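Local coordinates for protein glycerol-3-phosphate dehydrogenase [NAD(+)] (Dunaliella salina, PDB 6IUY) that probably interconverts dihydroxyacetone phosphate and sn-glycerol 3-phosphate with NAD(H), in a di-domain architecture that enables direct conversion of dihydroxyacetone phosphate to glycerol, at residues Q572-L575 with H576-W580; M495-F498 with C499-S503. All blocks are in the same frame, centred on the assembly; numbering follows the deposited sequence.

Contact 1: residues Q572-L575 with H576-W580; sequences QEIL and HARGW
Leu575 and Trp580 both turn CG away from their own carbonyl carbon (chi1 -65° and -64°), and the two side chains cross at about a right angle where a Schellman motif ends helix 564-577. Two backbone bonds define the motif: Trp580 N reaches back to Leu575 O at 2.6 Å, and Gly579 N gives a 3.1 Å bond to His576 O. Gly579 turns the chain with a positive phi of 62°, a conformation glycine adopts with little strain. The Trp580 indole is thereby folded back on the last helical turn. Leu575, branched and apolar, meets its edge, with CD2 in the ring plane and 3.9 Å from Trp580 CE3. Arg578 CB sits over the centre of one ring face, so the tryptophan is bordered by aliphatic carbon in two directions. Arg578 lies side by side with Ile574, whose buried side chain packs on Met382 and Val384 of strand 382-385. His576 suits the exposed flank of the turn, where its ND1 is hydrogen-bonded to Glu581. Just before the reversal, Arg578 N closes the last regular helical bond to Ile574 O at 3.0 Å, while its CG lies 3.2 Å from that same oxygen.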
loop_
_atom_site.group_PDB
_atom_site.type_symbol
_atom_site.label_atom_id
_atom_site.label_comp_id
_atom_site.label_asym_id
_atom_site.label_seq_id
_atom_site.Cartn_x
_atom_site.Cartn_y
_atom_site.Cartn_z
ATOM N N GLN A 572 14.776 -15.592 10.477
ATOM C CA GLN A 572 16.161 -15.837 10.089
ATOM C C GLN A 572 16.418 -17.324 9.923
ATOM O O GLN A 572 17.166 -17.735 9.034
ATOM C CB GLN A 572 17.145 -15.251 11.099
ATOM C CG GLN A 572 18.523 -15.004 10.489
ATOM C CD GLN A 572 18.454 -14.050 9.314
ATOM O OE1 GLN A 572 17.575 -13.191 9.259
ATOM N NE2 GLN A 572 19.363 -14.205 8.357
ATOM N N GLU A 573 15.810 -18.134 10.790
ATOM C CA GLU A 573 15.885 -19.585 10.665
ATOM C C GLU A 573 15.407 -20.027 9.282
ATOM O O GLU A 573 16.075 -20.788 8.582
ATOM C CB GLU A 573 15.050 -20.238 11.760
ATOM C CG GLU A 573 15.332 -21.706 11.992
ATOM C CD GLU A 573 14.483 -22.274 13.116
ATOM O OE1 GLU A 573 14.022 -23.423 12.987
ATOM O OE2 GLU A 573 14.274 -21.566 14.127
ATOM N N ILE A 574 14.258 -19.513 8.872
ATOM C CA ILE A 574 13.758 -19.794 7.532
ATOM C C ILE A 574 14.676 -19.252 6.421
ATOM O O ILE A 574 14.876 -19.919 5.402
ATOM C CB ILE A 574 12.327 -19.232 7.358
ATOM C CG1 ILE A 574 11.389 -19.884 8.389
ATOM C CG2 ILE A 574 11.815 -19.456 5.936
ATOM C CD1 ILE A 574 10.063 -19.191 8.549
ATOM N N LEU A 575 15.248 -18.061 6.615
ATOM C CA LEU A 575 16.122 -17.468 5.596
ATOM C C LEU A 575 17.385 -18.301 5.435
ATOM O O LEU A 575 17.847 -18.549 4.317
ATOM C CB LEU A 575 16.497 -16.015 5.942
ATOM C CG LEU A 575 15.363 -14.975 5.960
ATOM C CD1 LEU A 575 15.913 -13.562 6.068
ATOM C CD2 LEU A 575 14.447 -15.093 4.749
ATOM N N HIS A 576 17.948 -18.725 6.558
ATOM C CA HIS A 576 19.160 -19.529 6.527
ATOM C C HIS A 576 18.875 -20.852 5.827
ATOM O O HIS A 576 19.599 -21.264 4.917
ATOM C CB HIS A 576 19.679 -19.768 7.941
ATOM C CG HIS A 576 20.854 -20.689 8.006
ATOM N ND1 HIS A 576 22.124 -20.304 7.631
ATOM C CD2 HIS A 576 20.957 -21.976 8.416
ATOM C CE1 HIS A 576 22.957 -21.315 7.798
ATOM N NE2 HIS A 576 22.274 -22.343 8.272
ATOM N N ALA A 577 17.794 -21.499 6.246
ATOM C CA ALA A 577 17.412 -22.790 5.699
ATOM C C ALA A 577 17.233 -22.750 4.183
ATOM O O ALA A 577 17.731 -23.630 3.476
ATOM C CB ALA A 577 16.137 -23.284 6.366
ATOM N N ARG A 578 16.527 -21.738 3.684
ATOM C CA ARG A 578 16.234 -21.640 2.259
ATOM C C ARG A 578 17.317 -20.900 1.499
ATOM O O ARG A 578 17.169 -20.656 0.304
ATOM C CB ARG A 578 14.906 -20.917 2.014
ATOM C CG ARG A 578 13.726 -21.424 2.800
ATOM C CD ARG A 578 12.914 -22.440 2.028
ATOM N NE ARG A 578 11.741 -22.832 2.812
ATOM C CZ ARG A 578 10.519 -22.335 2.635
ATOM N NH1 ARG A 578 10.295 -21.436 1.684
ATOM N NH2 ARG A 578 9.518 -22.735 3.405
ATOM N N GLY A 579 18.386 -20.508 2.187
ATOM C CA GLY A 579 19.433 -19.705 1.565
ATOM C C GLY A 579 18.967 -18.338 1.073
ATOM O O GLY A 579 19.388 -17.881 0.018
ATOM N N TRP A 580 18.102 -17.673 1.830
ATOM C CA TRP A 580 17.603 -16.368 1.414
ATOM C C TRP A 580 18.209 -15.213 2.209
ATOM O O TRP A 580 17.679 -14.107 2.171
ATOM C CB TRP A 580 16.084 -16.288 1.547
ATOM C CG TRP A 580 15.290 -17.212 0.678
ATOM C CD1 TRP A 580 15.723 -17.888 -0.431
ATOM C CD2 TRP A 580 13.906 -17.557 0.847
ATOM N NE1 TRP A 580 14.689 -18.634 -0.961
ATOM C CE2 TRP A 580 13.565 -18.449 -0.198
ATOM C CE3 TRP A 580 12.925 -17.200 1.778
ATOM C CZ2 TRP A 580 12.283 -18.988 -0.335
ATOM C CZ3 TRP A 580 11.642 -17.742 1.644
ATOM C CH2 TRP A 580 11.336 -18.624 0.595
#

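Contact 2: residues M495-F498 with C499-S503; sequences MRKF and CKFIS
Lys500 NZ sits over the centre of one face of the Arg496 guanidinium, 3.2 Å from Arg496 CZ, the two long side chains running side by side one helical turn apart. The nearby acids probably offset the like charges: Arg496 NH2 forms salt bridges with Asp508 and with Asp509 of the second subunit, and Lys500 has a long, weak ion pair with Asp508. Arginine suits this place, since its planar group offers N-H donors to acids of both chains while a face remains to pack against. With an alanine here, Asp508 and Asp509 of the second subunit would probably lose their salt-bridge mate, and a gap would open beside Lys500.

On the next flank, Lys497 stretches beside Phe501, with CE 3.9 Å from Phe501 CZ. Its CG stands opposite the backbone N (chi1 -167°) and the chain beyond is extended, which carries the ammonium out to a salt bridge with Glu583 and a cation-pi contact with Phe584. Phe501 suits its place because its apolar ring can lie along the lysine methylenes and meet Trp580 and Phe584 edge-to-face.

Phe498 and Cys499 turn inward, both onto Met459 of helix 454-477, and Ile502 follows Phe498 one turn on. Behind these side chains stand the backbone bonds, Cys499 N to Met495 O at 2.9 Å and Phe501 N to Lys497 O at 2.8 Å, while Ile502 N to Phe498 O is weak. This is the i to i+4 ladder of an amphipathic alpha-helix, which Ser503 is the first to leave, in the helical C-terminal domain of NAD-dependent glycerol-3-phosphate dehydrogenases.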
loop_
_atom_site.group_PDB
_atom_site.type_symbol
_atom_site.label_atom_id
_atom_site.label_comp_id
_atom_site.label_asym_id
_atom_site.label_seq_id
_atom_site.Cartn_x
_atom_site.Cartn_y
_atom_site.Cartn_z
ATOM N N MET A 495 8.814 -7.119 3.606
ATOM C CA MET A 495 7.584 -7.779 4.027
ATOM C C MET A 495 6.863 -8.289 2.785
ATOM O O MET A 495 6.534 -9.480 2.675
ATOM C CB MET A 495 6.693 -6.818 4.817
ATOM C CG MET A 495 7.194 -6.540 6.239
ATOM S SD MET A 495 6.401 -5.109 7.013
ATOM C CE MET A 495 4.654 -5.550 7.037
ATOM N N ARG A 496 6.647 -7.359 1.855
ATOM C CA ARG A 496 6.084 -7.596 0.531
ATOM C C ARG A 496 6.734 -8.759 -0.205
ATOM O O ARG A 496 6.052 -9.627 -0.731
ATOM C CB ARG A 496 6.226 -6.322 -0.306
ATOM C CG ARG A 496 5.245 -6.235 -1.457
ATOM C CD ARG A 496 5.219 -4.846 -2.042
ATOM N NE ARG A 496 4.543 -4.810 -3.338
ATOM C CZ ARG A 496 5.155 -4.576 -4.498
ATOM N NH1 ARG A 496 6.463 -4.349 -4.527
ATOM N NH2 ARG A 496 4.451 -4.552 -5.630
ATOM N N LYS A 497 8.058 -8.767 -0.240
ATOM C CA LYS A 497 8.822 -9.797 -0.931
ATOM C C LYS A 497 8.678 -11.169 -0.262
ATOM O O LYS A 497 8.474 -12.185 -0.926
ATOM C CB LYS A 497 10.291 -9.387 -0.976
ATOM C CG LYS A 497 11.156 -10.183 -1.905
ATOM C CD LYS A 497 12.631 -9.836 -1.685
ATOM C CE LYS A 497 13.469 -10.317 -2.860
ATOM N NZ LYS A 497 14.935 -10.314 -2.597
ATOM N N PHE A 498 8.790 -11.198 1.057
ATOM C CA PHE A 498 8.625 -12.439 1.803
ATOM C C PHE A 498 7.215 -13.008 1.604
ATOM O O PHE A 498 7.026 -14.216 1.464
ATOM C CB PHE A 498 8.908 -12.183 3.285
ATOM C CG PHE A 498 9.079 -13.422 4.099
ATOM C CD1 PHE A 498 10.302 -14.037 4.175
ATOM C CD2 PHE A 498 8.012 -13.954 4.813
ATOM C CE1 PHE A 498 10.466 -15.163 4.923
ATOM C CE2 PHE A 498 8.175 -15.083 5.571
ATOM C CZ PHE A 498 9.404 -15.690 5.623
ATOM N N CYS A 499 6.219 -12.137 1.592
ATOM C CA CYS A 499 4.850 -12.579 1.331
ATOM C C CYS A 499 4.734 -13.258 -0.017
ATOM O O CYS A 499 3.993 -14.234 -0.176
ATOM C CB CYS A 499 3.877 -11.412 1.380
ATOM S SG CYS A 499 3.293 -11.051 3.024
ATOM N N LYS A 500 5.463 -12.737 -0.993
ATOM C CA LYS A 500 5.422 -13.310 -2.320
ATOM C C LYS A 500 6.254 -14.597 -2.381
ATOM O O LYS A 500 5.870 -15.544 -3.062
ATOM C CB LYS A 500 5.879 -12.271 -3.351
ATOM C CG LYS A 500 4.938 -11.045 -3.388
ATOM C CD LYS A 500 5.298 -10.071 -4.509
ATOM C CE LYS A 500 4.444 -8.811 -4.463
ATOM N NZ LYS A 500 5.123 -7.718 -5.213
ATOM N N PHE A 501 7.352 -14.666 -1.637
ATOM C CA PHE A 501 8.145 -15.899 -1.602
ATOM C C PHE A 501 7.407 -17.075 -0.988
ATOM O O PHE A 501 7.752 -18.222 -1.251
ATOM C CB PHE A 501 9.447 -15.713 -0.819
ATOM C CG PHE A 501 10.570 -15.162 -1.633
ATOM C CD1 PHE A 501 10.322 -14.345 -2.723
ATOM C CD2 PHE A 501 11.876 -15.471 -1.314
ATOM C CE1 PHE A 501 11.358 -13.839 -3.469
ATOM C CE2 PHE A 501 12.923 -14.957 -2.060
ATOM C CZ PHE A 501 12.659 -14.144 -3.131
ATOM N N ILE A 502 6.405 -16.803 -0.155
ATOM C CA ILE A 502 5.818 -17.872 0.651
ATOM C C ILE A 502 4.354 -18.108 0.345
ATOM O O ILE A 502 3.908 -19.254 0.313
ATOM C CB ILE A 502 6.007 -17.583 2.144
ATOM C CG1 ILE A 502 7.288 -18.275 2.614
ATOM C CG2 ILE A 502 4.809 -18.033 2.938
ATOM C CD1 ILE A 502 7.740 -17.828 3.936
ATOM N N SER A 503 3.611 -17.035 0.088
ATOM C CA SER A 503 2.229 -17.172 -0.358
ATOM C C SER A 503 1.930 -16.179 -1.482
ATOM O O SER A 503 1.515 -15.046 -1.224
ATOM C CB SER A 503 1.260 -16.974 0.815
ATOM O OG SER A 503 1.627 -15.859 1.609
#

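Along the chain contact 2 comes first, at the end of helix 481-502, and contact 1 follows at the end of helix 564-577; both belong to the family's C-terminal region. Their centres are about 13 Å apart. The rings of Trp580 and Phe501 meet edge-to-face, with Trp580 CE2 3.6 Å from Phe501 CD2, and Leu575 CD2 packs on Phe498 CE1 at 4.0 Å. Phe584 touches Leu575, Lys497 and Phe501, so two helix ends distant in sequence join in one packed region. Contact 1 lies away from the annotated sites, whereas in contact 2 Met495 lies near Lys464, which binds dihydroxyacetone phosphate, and the next residue, Arg496, reaches the second subunit.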